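Local coordinates for cytochrome b5 reductase 4 (Homo sapiens, PDB 3LF5), which carries a heme-binding cytochrome b5 domain that probably relays electrons drawn from NADH by way of FAD in a flavohemoprotein oxidoreductase, at residues D21-I26 / C75-M80; C25-V30 / L58-H63; P35-H40 / D45-A50. All blocks are in the same frame, centred on the assembly; numbering follows the deposited sequence. Where two conformers were deposited one is given.

The contacts run from the beta sheet near the middle of this small domain to both sides of the heme. Contact 1 lies in the sheet, its centre about 4 Å from that of the chain, the side chain of C25 about 9 Å from the heme. Contact 2 shares C25 and I26 with it and reaches the helix bearing H63, one axial ligand of the heme iron; its V30 O meets V77 N of contact 1 at 2.8 Å. Contact 3 supplies the second axial ligand, H40, and its L47 CD1 lies 3.6 Å from I24 CD1 of contact 1. Contacts 2 and 3 meet at the iron, H63 NE2 and H40 NE2 standing 4.1 Å apart.

Contact 1: residues D21-I26 / C75-M80; sequences DCWICI and CLVGRM
One face of the W23 indole carries V77, whose two methyl groups divide the ring between them. CG1 sits over the six-membered ring as a CH-pi contact, 3.9 Å from its centroid and 20° off the normal, and its nearest ring atom is W23 CH2 at 3.7 Å. CG2 comes down nearer the middle of the indole, 4.0 Å from W23 CE2. With V77 CG1 anti to the backbone N (chi1 172°), both branches are turned onto the ring, and H16 adds a ring stack with W23. Strands 21-26 and 76-80 are not paired directly: strand 29-32 runs between them and bonds to both, so what passes across is side chain alone. Opposite V30 the strand 76-80 makes a classic beta bulge at V77 and G78. Replacing W23 by an alanine is likely to leave both V77 methyls without the flat surface they rest on and to open a gap toward I6 and L13. Further along, C25 meets M80 directly, and M80 also packs on V30. The C25 thiol lies beside the carbonyl carbon (chi1 168°), which puts SG 3.4 Å from M80 CG, while the bent methionine chain folds back to bring SD 4.1 Å from C25 CB.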
loop_
_atom_site.group_PDB
_atom_site.type_symbol
_atom_site.label_atom_id
_atom_site.label_comp_id
_atom_site.label_asym_id
_atom_site.label_seq_id
_atom_site.Cartn_x
_atom_site.Cartn_y
_atom_site.Cartn_z
ATOM N N ASP A 21 8.221 -5.110 10.870
ATOM C CA ASP A 21 7.383 -6.205 10.412
ATOM C C ASP A 21 6.811 -5.789 9.067
ATOM O O ASP A 21 5.664 -5.347 8.944
ATOM C CB ASP A 21 6.281 -6.510 11.418
ATOM C CG ASP A 21 5.473 -7.741 11.061
ATOM O OD1 ASP A 21 5.821 -8.459 10.112
ATOM O OD2 ASP A 21 4.505 -8.011 11.796
ATOM N N CYS A 22 7.666 -5.906 8.053
ATOM C CA CYS A 22 7.426 -5.342 6.745
ATOM C C CYS A 22 7.431 -6.431 5.707
ATOM O O CYS A 22 8.478 -7.025 5.441
ATOM C CB CYS A 22 8.533 -4.343 6.379
ATOM S SG CYS A 22 8.227 -3.439 4.853
ATOM N N TRP A 23 6.262 -6.718 5.139
ATOM C CA TRP A 23 6.179 -7.635 4.007
ATOM C C TRP A 23 5.927 -6.837 2.734
ATOM O O TRP A 23 5.150 -5.899 2.712
ATOM C CB TRP A 23 5.059 -8.671 4.166
ATOM C CG TRP A 23 5.226 -9.665 5.284
ATOM C CD1 TRP A 23 6.182 -9.711 6.233
ATOM C CD2 TRP A 23 4.340 -10.749 5.546
ATOM N NE1 TRP A 23 5.981 -10.796 7.064
ATOM C CE2 TRP A 23 4.837 -11.434 6.659
ATOM C CE3 TRP A 23 3.175 -11.218 4.937
ATOM C CZ2 TRP A 23 4.181 -12.554 7.199
ATOM C CZ3 TRP A 23 2.544 -12.323 5.460
ATOM C CH2 TRP A 23 3.044 -12.977 6.584
ATOM N N ILE A 24 6.555 -7.289 1.646
ATOM C CA ILE A 24 6.323 -6.710 0.328
ATOM C C ILE A 24 6.117 -7.843 -0.665
ATOM O O ILE A 24 6.812 -8.867 -0.602
ATOM C CB ILE A 24 7.505 -5.815 -0.133
ATOM C CG1 ILE A 24 7.750 -4.678 0.845
ATOM C CG2 ILE A 24 7.327 -5.275 -1.527
ATOM C CD1 ILE A 24 9.017 -3.826 0.547
ATOM N N CYS A 25 5.168 -7.640 -1.572
ATOM C CA CYS A 25 4.935 -8.549 -2.671
ATOM C C CYS A 25 5.633 -8.039 -3.929
ATOM O O CYS A 25 5.458 -6.879 -4.283
ATOM C CB CYS A 25 3.433 -8.655 -2.915
ATOM S SG CYS A 25 2.957 -9.458 -4.437
ATOM N N ILE A 26 6.440 -8.879 -4.570
ATOM C CA ILE A 26 7.050 -8.594 -5.852
ATOM C C ILE A 26 6.682 -9.728 -6.800
ATOM O O ILE A 26 7.013 -10.883 -6.568
ATOM C CB ILE A 26 8.582 -8.462 -5.782
ATOM C CG1 ILE A 26 9.019 -7.420 -4.740
ATOM C CG2 ILE A 26 9.137 -8.121 -7.174
ATOM C CD1 ILE A 26 8.745 -5.990 -5.098
ATOM N N CYS A 75 14.046 -15.009 3.109
ATOM C CA CYS A 75 12.971 -14.158 3.636
ATOM C C CYS A 75 11.652 -14.394 2.922
ATOM O O CYS A 75 10.702 -13.658 3.154
ATOM C CB CYS A 75 13.269 -12.679 3.382
ATOM S SG CYS A 75 14.667 -11.974 4.185
ATOM N N LEU A 76 11.586 -15.378 2.036
ATOM C CA LEU A 76 10.369 -15.691 1.299
ATOM C C LEU A 76 9.292 -16.219 2.239
ATOM O O LEU A 76 9.481 -17.214 2.923
ATOM C CB LEU A 76 10.669 -16.706 0.208
ATOM C CG LEU A 76 9.486 -17.135 -0.654
ATOM C CD1 LEU A 76 8.925 -15.991 -1.482
ATOM C CD2 LEU A 76 9.907 -18.276 -1.554
ATOM N N VAL A 77 8.152 -15.559 2.261
ATOM C CA VAL A 77 6.989 -15.936 3.075
ATOM C C VAL A 77 6.093 -16.910 2.316
ATOM O O VAL A 77 5.559 -17.854 2.887
ATOM C CB VAL A 77 6.185 -14.682 3.456
ATOM C CG1 VAL A 77 4.846 -15.036 4.134
ATOM C CG2 VAL A 77 7.037 -13.726 4.291
ATOM N N GLY A 78 5.921 -16.653 1.029
ATOM C CA GLY A 78 5.020 -17.439 0.226
ATOM C C GLY A 78 4.523 -16.636 -0.959
ATOM O O GLY A 78 5.257 -15.852 -1.546
ATOM N N ARG A 79 3.280 -16.914 -1.343
ATOM C CA ARG A 79 2.696 -16.384 -2.559
ATOM C C ARG A 79 1.377 -15.705 -2.268
ATOM O O ARG A 79 0.630 -16.125 -1.391
ATOM C CB ARG A 79 2.452 -17.508 -3.560
ATOM C CG ARG A 79 3.710 -18.277 -3.932
ATOM C CD ARG A 79 4.735 -17.401 -4.611
ATOM N NE ARG A 79 4.028 -16.718 -5.673
ATOM C CZ ARG A 79 3.772 -17.236 -6.858
ATOM N NH1 ARG A 79 4.317 -18.415 -7.205
ATOM N NH2 ARG A 79 3.002 -16.548 -7.698
ATOM N N MET A 80 1.058 -14.675 -3.050
ATOM C CA MET A 80 -0.227 -14.027 -2.943
ATOM C C MET A 80 -1.336 -14.974 -3.355
ATOM O O MET A 80 -1.217 -15.719 -4.328
ATOM C CB MET A 80 -0.309 -12.784 -3.810
ATOM C CG MET A 80 0.560 -11.643 -3.360
ATOM S SD MET A 80 0.327 -11.071 -1.671
ATOM C CE MET A 80 -1.333 -10.463 -1.695
#

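Contact 2: residues C25-V30 / L58-H63. With HEM (protoporphyrin IX containing Fe), chain C.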
loop_
_atom_site.group_PDB
_atom_site.type_symbol
_atom_site.label_atom_id
_atom_site.label_comp_id
_atom_site.label_asym_id
_atom_site.label_seq_id
_atom_site.Cartn_x
_atom_site.Cartn_y
_atom_site.Cartn_z
ATOM N N CYS A 25 5.168 -7.640 -1.572
ATOM C CA CYS A 25 4.935 -8.549 -2.671
ATOM C C CYS A 25 5.633 -8.039 -3.929
ATOM O O CYS A 25 5.458 -6.879 -4.283
ATOM C CB CYS A 25 3.433 -8.655 -2.915
ATOM S SG CYS A 25 2.957 -9.458 -4.437
ATOM N N ILE A 26 6.440 -8.879 -4.570
ATOM C CA ILE A 26 7.050 -8.594 -5.852
ATOM C C ILE A 26 6.682 -9.728 -6.800
ATOM O O ILE A 26 7.013 -10.883 -6.568
ATOM C CB ILE A 26 8.582 -8.462 -5.782
ATOM C CG1 ILE A 26 9.019 -7.420 -4.740
ATOM C CG2 ILE A 26 9.137 -8.121 -7.174
ATOM C CD1 ILE A 26 8.745 -5.990 -5.098
ATOM N N ARG A 27 5.929 -9.393 -7.844
ATOM C CA ARG A 27 5.497 -10.370 -8.863
ATOM C C ARG A 27 4.892 -11.625 -8.242
ATOM O O ARG A 27 5.160 -12.748 -8.656
ATOM C CB ARG A 27 6.633 -10.706 -9.847
ATOM C CG ARG A 27 6.558 -9.916 -11.148
ATOM C CD ARG A 27 7.808 -10.082 -12.003
ATOM N NE ARG A 27 8.892 -9.247 -11.504
ATOM C CZ ARG A 27 9.026 -7.956 -11.783
ATOM N NH1 ARG A 27 8.152 -7.344 -12.578
ATOM N NH2 ARG A 27 10.039 -7.279 -11.256
ATOM N N GLY A 28 4.060 -11.405 -7.231
ATOM C CA GLY A 28 3.304 -12.466 -6.572
ATOM C C GLY A 28 4.032 -13.186 -5.453
ATOM O O GLY A 28 3.419 -13.972 -4.730
ATOM N N PHE A 29 5.319 -12.918 -5.287
ATOM C CA PHE A 29 6.112 -13.525 -4.221
ATOM C C PHE A 29 6.175 -12.562 -3.056
ATOM O O PHE A 29 6.451 -11.358 -3.251
ATOM C CB PHE A 29 7.523 -13.823 -4.751
ATOM C CG PHE A 29 7.588 -15.028 -5.658
ATOM C CD1 PHE A 29 8.228 -16.181 -5.239
ATOM C CD2 PHE A 29 7.000 -15.029 -6.904
ATOM C CE1 PHE A 29 8.313 -17.303 -6.068
ATOM C CE2 PHE A 29 7.059 -16.154 -7.723
ATOM C CZ PHE A 29 7.716 -17.278 -7.301
ATOM N N VAL A 30 5.939 -13.066 -1.848
ATOM C CA VAL A 30 5.875 -12.194 -0.666
ATOM C C VAL A 30 7.129 -12.421 0.166
ATOM O O VAL A 30 7.482 -13.554 0.480
ATOM C CB VAL A 30 4.596 -12.466 0.177
ATOM C CG1 VAL A 30 4.547 -11.600 1.408
ATOM C CG2 VAL A 30 3.348 -12.274 -0.659
ATOM N N LEU A 58 6.825 -0.070 -8.100
ATOM C CA LEU A 58 7.909 0.736 -7.567
ATOM C C LEU A 58 9.262 0.089 -7.899
ATOM O O LEU A 58 10.202 0.772 -8.302
ATOM C CB LEU A 58 7.764 0.900 -6.056
ATOM C CG LEU A 58 6.665 1.858 -5.587
ATOM C CD1 LEU A 58 6.401 1.704 -4.078
ATOM C CD2 LEU A 58 7.040 3.307 -5.927
ATOM N N PHE A 59 9.359 -1.216 -7.667
ATOM C CA PHE A 59 10.599 -1.963 -7.912
ATOM C C PHE A 59 11.018 -1.813 -9.385
ATOM O O PHE A 59 12.188 -1.577 -9.697
ATOM C CB PHE A 59 10.349 -3.442 -7.552
ATOM C CG PHE A 59 11.546 -4.352 -7.699
ATOM C CD1 PHE A 59 12.354 -4.630 -6.614
ATOM C CD2 PHE A 59 11.881 -4.910 -8.926
ATOM C CE1 PHE A 59 13.464 -5.473 -6.758
ATOM C CE2 PHE A 59 12.978 -5.722 -9.075
ATOM C CZ PHE A 59 13.770 -5.989 -7.979
ATOM N N ASP A 60 10.038 -1.955 -10.278
ATOM C CA ASP A 60 10.327 -1.915 -11.703
ATOM C C ASP A 60 10.700 -0.503 -12.168
ATOM O O ASP A 60 11.344 -0.344 -13.192
ATOM C CB ASP A 60 9.150 -2.438 -12.511
ATOM C CG ASP A 60 9.031 -3.938 -12.475
ATOM O OD1 ASP A 60 9.953 -4.613 -11.966
ATOM O OD2 ASP A 60 7.998 -4.438 -12.958
ATOM N N GLN A 61 10.259 0.510 -11.451
ATOM C CA GLN A 61 10.566 1.889 -11.834
ATOM C C GLN A 61 11.965 2.321 -11.441
ATOM O O GLN A 61 12.468 3.314 -11.968
ATOM C CB GLN A 61 9.494 2.838 -11.317
ATOM C CG GLN A 61 9.605 3.419 -9.974
ATOM C CD GLN A 61 8.473 4.429 -9.705
ATOM O OE1 GLN A 61 7.408 4.345 -10.313
ATOM N NE2 GLN A 61 8.701 5.357 -8.781
ATOM N N VAL A 62 12.598 1.578 -10.526
ATOM C CA VAL A 62 13.937 1.936 -10.073
ATOM C C VAL A 62 15.003 0.928 -10.465
ATOM O O VAL A 62 16.134 1.323 -10.738
ATOM C CB VAL A 62 13.960 2.202 -8.551
ATOM C CG1 VAL A 62 13.477 1.030 -7.721
ATOM C CG2 VAL A 62 15.334 2.702 -8.135
ATOM N N HIS A 63 14.695 -0.366 -10.468
ATOM C CA HIS A 63 15.703 -1.381 -10.771
ATOM C C HIS A 63 15.071 -2.705 -11.149
ATOM O O HIS A 63 15.105 -3.678 -10.406
ATOM C CB HIS A 63 16.708 -1.577 -9.627
ATOM C CG HIS A 63 16.112 -1.577 -8.252
ATOM N ND1 HIS A 63 15.079 -2.404 -7.875
ATOM C CD2 HIS A 63 16.489 -0.928 -7.136
ATOM C CE1 HIS A 63 14.818 -2.216 -6.594
ATOM N NE2 HIS A 63 15.671 -1.327 -6.117
HETATM C CHA HEM C . 18.918 0.561 -5.091
HETATM C CHB HEM C . 14.380 2.062 -4.296
HETATM C CHC HEM C . 13.009 -2.440 -3.381
HETATM C CHD HEM C . 17.544 -3.923 -3.971
HETATM C C1A HEM C . 17.802 1.339 -4.949
HETATM C C2A HEM C . 17.723 2.754 -5.167
HETATM C C3A HEM C . 16.493 3.172 -4.940
HETATM C C4A HEM C . 15.722 2.016 -4.562
HETATM C CMA HEM C . 15.929 4.604 -5.073
HETATM C CAA HEM C . 18.900 3.611 -5.614
HETATM C CBA HEM C . 18.734 3.655 -7.123
HETATM C CGA HEM C . 19.553 4.713 -7.771
HETATM O O1A HEM C . 19.675 4.545 -9.005
HETATM O O2A HEM C . 20.058 5.660 -7.093
HETATM C C1B HEM C . 13.589 0.976 -4.046
HETATM C C2B HEM C . 12.159 0.993 -3.838
HETATM C C3B HEM C . 11.775 -0.252 -3.582
HETATM C C4B HEM C . 12.954 -1.100 -3.633
HETATM C CMB HEM C . 11.274 2.247 -3.898
HETATM C CAB HEM C . 10.327 -0.711 -3.305
HETATM C CBB HEM C . 9.870 -1.878 -3.775
HETATM C C1C HEM C . 14.133 -3.213 -3.375
HETATM C C2C HEM C . 14.248 -4.607 -3.011
HETATM C C3C HEM C . 15.509 -4.970 -3.195
HETATM C C4C HEM C . 16.232 -3.852 -3.664
HETATM C CMC HEM C . 13.124 -5.512 -2.518
HETATM C CAC HEM C . 16.205 -6.311 -2.959
HETATM C CBC HEM C . 15.596 -7.438 -3.264
HETATM C C1D HEM C . 18.296 -2.901 -4.450
HETATM C C2D HEM C . 19.602 -3.073 -5.015
HETATM C C3D HEM C . 20.050 -1.669 -5.360
HETATM C C4D HEM C . 18.961 -0.799 -4.972
HETATM C CMD HEM C . 20.353 -4.403 -5.204
HETATM C CAD HEM C . 21.368 -1.302 -6.048
HETATM C CBD HEM C . 21.262 -1.587 -7.556
HETATM C CGD HEM C . 22.608 -1.204 -8.148
HETATM O O1D HEM C . 23.652 -1.692 -7.654
HETATM O O2D HEM C . 22.609 -0.390 -9.104
HETATM N NA HEM C . 16.546 0.911 -4.560
HETATM N NB HEM C . 14.054 -0.310 -3.920
HETATM N NC HEM C . 15.380 -2.783 -3.778
HETATM N ND HEM C . 17.942 -1.579 -4.442
HETATM FE FE HEM C . 15.977 -0.973 -4.176
#
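On the H63 side of the heme of this cytochrome b5 fold, helix 56-63 brings H63 to the iron as one of two axial histidines, and the beta hairpin of strands 21-26 and 29-32 packs against that helix through its turn. The turn is type I', from I26 to F29, closed by paired backbone bonds between those two residues. I26 crosses F59 at about a right angle, its CD1 3.9 Å from F59 CB. F59 in turn spans the distance to the heme: a chi1 of -178° sets CG opposite the backbone N and carries the ring away from the helix backbone to the porphyrin, which its edge meets with CE1 3.9 Å from HEM C2C. Over one ring face of F59 stands H63 ND1, 3.6 Å above the plane, so the imidazole turns its ND1 edge to the phenyl face; Y68 meets F59 edge-to-face. H63 NE2 binds the iron at 2.0 Å, and V62 CG1 lies over a face of the imidazole while CG2 touches HEM C3A at 3.4 Å. H40 holds the iron's other axial position. At the exposed margin R27, modelled in two conformers, in one of them bends at chi3 and grips D60 end-on in a salt bridge. Guanidinium and carboxylate are nearly coplanar, 13° apart, and the paired bonds would hold them so while this conformer is occupied. The syn lone pairs accept: NH1 gives to D60 OD2 at 2.9 Å, and NH2 gives to D60 OD1 at 2.8 Å with an N-H...O angle of 166°.

Contact 3: residues P35-H40 / D45-A50. With HEM (protoporphyrin IX containing Fe), chain C; SO4 (sulfate ion), chain D.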
loop_
_atom_site.group_PDB
_atom_site.type_symbol
_atom_site.label_atom_id
_atom_site.label_comp_id
_atom_site.label_asym_id
_atom_site.label_seq_id
_atom_site.Cartn_x
_atom_site.Cartn_y
_atom_site.Cartn_z
ATOM N N PRO A 35 14.441 -7.837 7.788
ATOM C CA PRO A 35 15.894 -8.011 7.978
ATOM C C PRO A 35 16.769 -7.356 6.909
ATOM O O PRO A 35 17.950 -7.114 7.128
ATOM C CB PRO A 35 16.098 -9.534 7.965
ATOM C CG PRO A 35 14.812 -10.128 7.709
ATOM C CD PRO A 35 13.744 -9.116 7.601
ATOM N N TYR A 36 16.175 -7.044 5.767
ATOM C CA TYR A 36 16.889 -6.416 4.657
ATOM C C TYR A 36 16.913 -4.888 4.787
ATOM O O TYR A 36 17.723 -4.227 4.127
ATOM C CB TYR A 36 16.225 -6.802 3.317
ATOM C CG TYR A 36 16.959 -6.285 2.080
ATOM C CD1 TYR A 36 18.288 -6.619 1.854
ATOM C CD2 TYR A 36 16.338 -5.434 1.185
ATOM C CE1 TYR A 36 18.968 -6.106 0.756
ATOM C CE2 TYR A 36 17.003 -4.951 0.119
ATOM C CZ TYR A 36 18.320 -5.269 -0.106
ATOM O OH TYR A 36 18.995 -4.740 -1.189
ATOM N N MET A 37 16.009 -4.326 5.599
ATOM C CA MET A 37 15.876 -2.878 5.712
ATOM C C MET A 37 17.205 -2.172 5.867
ATOM O O MET A 37 17.458 -1.182 5.171
ATOM C CB MET A 37 15.010 -2.523 6.924
ATOM C CG MET A 37 13.574 -2.443 6.644
ATOM S SD MET A 37 13.060 -0.999 5.697
ATOM C CE MET A 37 11.483 -1.732 5.305
ATOM N N GLU A 38 18.034 -2.667 6.785
ATOM C CA GLU A 38 19.277 -1.980 7.120
ATOM C C GLU A 38 20.338 -2.080 6.012
ATOM O O GLU A 38 21.328 -1.356 6.067
ATOM C CB GLU A 38 19.839 -2.519 8.434
ATOM C CG GLU A 38 20.410 -3.910 8.333
ATOM C CD GLU A 38 21.163 -4.310 9.582
ATOM O OE1 GLU A 38 22.243 -3.737 9.837
ATOM O OE2 GLU A 38 20.678 -5.192 10.305
ATOM N N TYR A 39 20.147 -2.956 5.016
ATOM C CA TYR A 39 21.091 -3.196 3.934
ATOM C C TYR A 39 20.697 -2.554 2.602
ATOM O O TYR A 39 21.554 -2.405 1.727
ATOM C CB TYR A 39 21.296 -4.714 3.710
ATOM C CG TYR A 39 21.804 -5.451 4.913
ATOM C CD1 TYR A 39 23.106 -5.287 5.349
ATOM C CD2 TYR A 39 20.975 -6.296 5.633
ATOM C CE1 TYR A 39 23.587 -5.960 6.460
ATOM C CE2 TYR A 39 21.444 -6.970 6.748
ATOM C CZ TYR A 39 22.758 -6.799 7.154
ATOM O OH TYR A 39 23.228 -7.472 8.255
ATOM N N HIS A 40 19.424 -2.235 2.397
ATOM C CA HIS A 40 18.950 -1.764 1.094
ATOM C C HIS A 40 19.756 -0.567 0.621
ATOM O O HIS A 40 19.775 0.458 1.299
ATOM C CB HIS A 40 17.485 -1.382 1.208
ATOM C CG HIS A 40 16.886 -0.895 -0.073
ATOM N ND1 HIS A 40 16.173 0.275 -0.168
ATOM C CD2 HIS A 40 16.968 -1.396 -1.330
ATOM C CE1 HIS A 40 15.795 0.446 -1.426
ATOM N NE2 HIS A 40 16.256 -0.563 -2.152
ATOM N N ASP A 45 13.594 4.417 3.964
ATOM C CA ASP A 45 12.390 5.147 3.578
ATOM C C ASP A 45 11.864 4.691 2.223
ATOM O O ASP A 45 10.682 4.500 2.055
ATOM C CB ASP A 45 12.650 6.658 3.547
ATOM C CG ASP A 45 12.815 7.275 4.934
ATOM O OD1 ASP A 45 12.590 6.603 5.952
ATOM O OD2 ASP A 45 13.177 8.470 4.983
ATOM N N GLU A 46 12.761 4.494 1.269
ATOM C CA GLU A 46 12.345 4.060 -0.055
ATOM C C GLU A 46 11.698 2.676 0.011
ATOM O O GLU A 46 10.633 2.456 -0.581
ATOM C CB GLU A 46 13.513 4.051 -1.045
ATOM C CG GLU A 46 13.956 5.433 -1.491
ATOM C CD GLU A 46 13.084 6.044 -2.550
ATOM O OE1 GLU A 46 12.243 5.357 -3.146
ATOM O OE2 GLU A 46 13.257 7.244 -2.814
ATOM N N LEU A 47 12.329 1.742 0.706
ATOM C CA LEU A 47 11.791 0.411 0.785
ATOM C C LEU A 47 10.406 0.461 1.484
ATOM O O LEU A 47 9.461 -0.232 1.106
ATOM C CB LEU A 47 12.785 -0.497 1.509
ATOM C CG LEU A 47 12.498 -1.978 1.489
ATOM C CD1 LEU A 47 12.322 -2.518 0.083
ATOM C CD2 LEU A 47 13.635 -2.669 2.209
ATOM N N MET A 48 10.283 1.295 2.502
ATOM C CA MET A 48 9.018 1.448 3.213
ATOM C C MET A 48 7.870 1.988 2.366
ATOM O O MET A 48 6.715 1.833 2.747
ATOM C CB MET A 48 9.194 2.369 4.429
ATOM C CG MET A 48 9.875 1.660 5.593
ATOM S SD MET A 48 8.904 0.316 6.318
ATOM C CE MET A 48 7.468 1.192 6.956
ATOM N N ARG A 49 8.150 2.602 1.211
ATOM C CA ARG A 49 7.095 3.038 0.317
ATOM C C ARG A 49 6.215 1.876 -0.093
ATOM O O ARG A 49 5.046 2.085 -0.427
ATOM C CB ARG A 49 7.678 3.691 -0.928
ATOM C CG ARG A 49 8.372 5.014 -0.636
ATOM C CD ARG A 49 9.073 5.499 -1.857
ATOM N NE ARG A 49 8.123 5.924 -2.871
ATOM C CZ ARG A 49 8.460 6.255 -4.108
ATOM N NH1 ARG A 49 9.728 6.228 -4.491
ATOM N NH2 ARG A 49 7.517 6.607 -4.959
ATOM N N ALA A 50 6.759 0.658 -0.077
ATOM C CA ALA A 50 6.036 -0.540 -0.503
ATOM C C ALA A 50 5.567 -1.385 0.672
ATOM O O ALA A 50 5.028 -2.451 0.465
ATOM C CB ALA A 50 6.885 -1.390 -1.469
HETATM C CHA HEM C . 18.918 0.561 -5.091
HETATM C CHB HEM C . 14.380 2.062 -4.296
HETATM C CHC HEM C . 13.009 -2.440 -3.381
HETATM C CHD HEM C . 17.544 -3.923 -3.971
HETATM C C1A HEM C . 17.802 1.339 -4.949
HETATM C C2A HEM C . 17.723 2.754 -5.167
HETATM C C3A HEM C . 16.493 3.172 -4.940
HETATM C C4A HEM C . 15.722 2.016 -4.562
HETATM C CMA HEM C . 15.929 4.604 -5.073
HETATM C CAA HEM C . 18.900 3.611 -5.614
HETATM C CBA HEM C . 18.734 3.655 -7.123
HETATM C CGA HEM C . 19.553 4.713 -7.771
HETATM O O1A HEM C . 19.675 4.545 -9.005
HETATM O O2A HEM C . 20.058 5.660 -7.093
HETATM C C1B HEM C . 13.589 0.976 -4.046
HETATM C C2B HEM C . 12.159 0.993 -3.838
HETATM C C3B HEM C . 11.775 -0.252 -3.582
HETATM C C4B HEM C . 12.954 -1.100 -3.633
HETATM C CMB HEM C . 11.274 2.247 -3.898
HETATM C CAB HEM C . 10.327 -0.711 -3.305
HETATM C CBB HEM C . 9.870 -1.878 -3.775
HETATM C C1C HEM C . 14.133 -3.213 -3.375
HETATM C C2C HEM C . 14.248 -4.607 -3.011
HETATM C C3C HEM C . 15.509 -4.970 -3.195
HETATM C C4C HEM C . 16.232 -3.852 -3.664
HETATM C CMC HEM C . 13.124 -5.512 -2.518
HETATM C CAC HEM C . 16.205 -6.311 -2.959
HETATM C CBC HEM C . 15.596 -7.438 -3.264
HETATM C C1D HEM C . 18.296 -2.901 -4.450
HETATM C C2D HEM C . 19.602 -3.073 -5.015
HETATM C C3D HEM C . 20.050 -1.669 -5.360
HETATM C C4D HEM C . 18.961 -0.799 -4.972
HETATM C CMD HEM C . 20.353 -4.403 -5.204
HETATM C CAD HEM C . 21.368 -1.302 -6.048
HETATM C CBD HEM C . 21.262 -1.587 -7.556
HETATM C CGD HEM C . 22.608 -1.204 -8.148
HETATM O O1D HEM C . 23.652 -1.692 -7.654
HETATM O O2D HEM C . 22.609 -0.390 -9.104
HETATM N NA HEM C . 16.546 0.911 -4.560
HETATM N NB HEM C . 14.054 -0.310 -3.920
HETATM N NC HEM C . 15.380 -2.783 -3.778
HETATM N ND HEM C . 17.942 -1.579 -4.442
HETATM FE FE HEM C . 15.977 -0.973 -4.176
HETATM S S SO4 D . 17.207 6.192 4.824
HETATM O O1 SO4 D . 15.816 6.125 4.456
HETATM O O2 SO4 D . 17.437 7.172 5.887
HETATM O O3 SO4 D . 17.709 4.839 5.150
HETATM O O4 SO4 D . 17.971 6.624 3.653
#
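Y36 begins the contact, its ring crossing L47 at about a right angle with CD2 4.0 Å from L47 CD2. A first torsion of -176°, which extends CG away from the backbone N, carries the ring out over the heme margin, where the phenol OH comes within 3.2 Å of HEM CHD. M37 follows, bent at chi2 and reaching in between L47 and M48. Its CE lies 3.9 Å from L47 CD2 and 3.4 Å from M48 SD, the two methionines crossing at about a right angle; C22 of strand 21-26 touches both. H40 closes the segment. The bond to its CB is directed toward segment 45-50, L47 CB packs against its ND1 at 3.9 Å, and E46 CB lies at the imidazole's edge. ND1 is hydrogen-bonded to G43 O, which helps fix the ring's rotation and would probably make it a stronger electron donor to the metal. NE2 binds the iron at 2.1 Å. L47 also serves the heme directly, its CD1 resting 3.5 Å from HEM CHC, while E46, tied to R49 by a salt bridge, brings OE1 close to HEM CMB. A sulfate, probably from the crystallisation liquor, accepts from D45 N and E44 N near the start of helix 44-48. With H63 on the other side of the iron, this is the bis-histidine heme pocket of a cytochrome b5 domain, H40 coming from the HPGG segment.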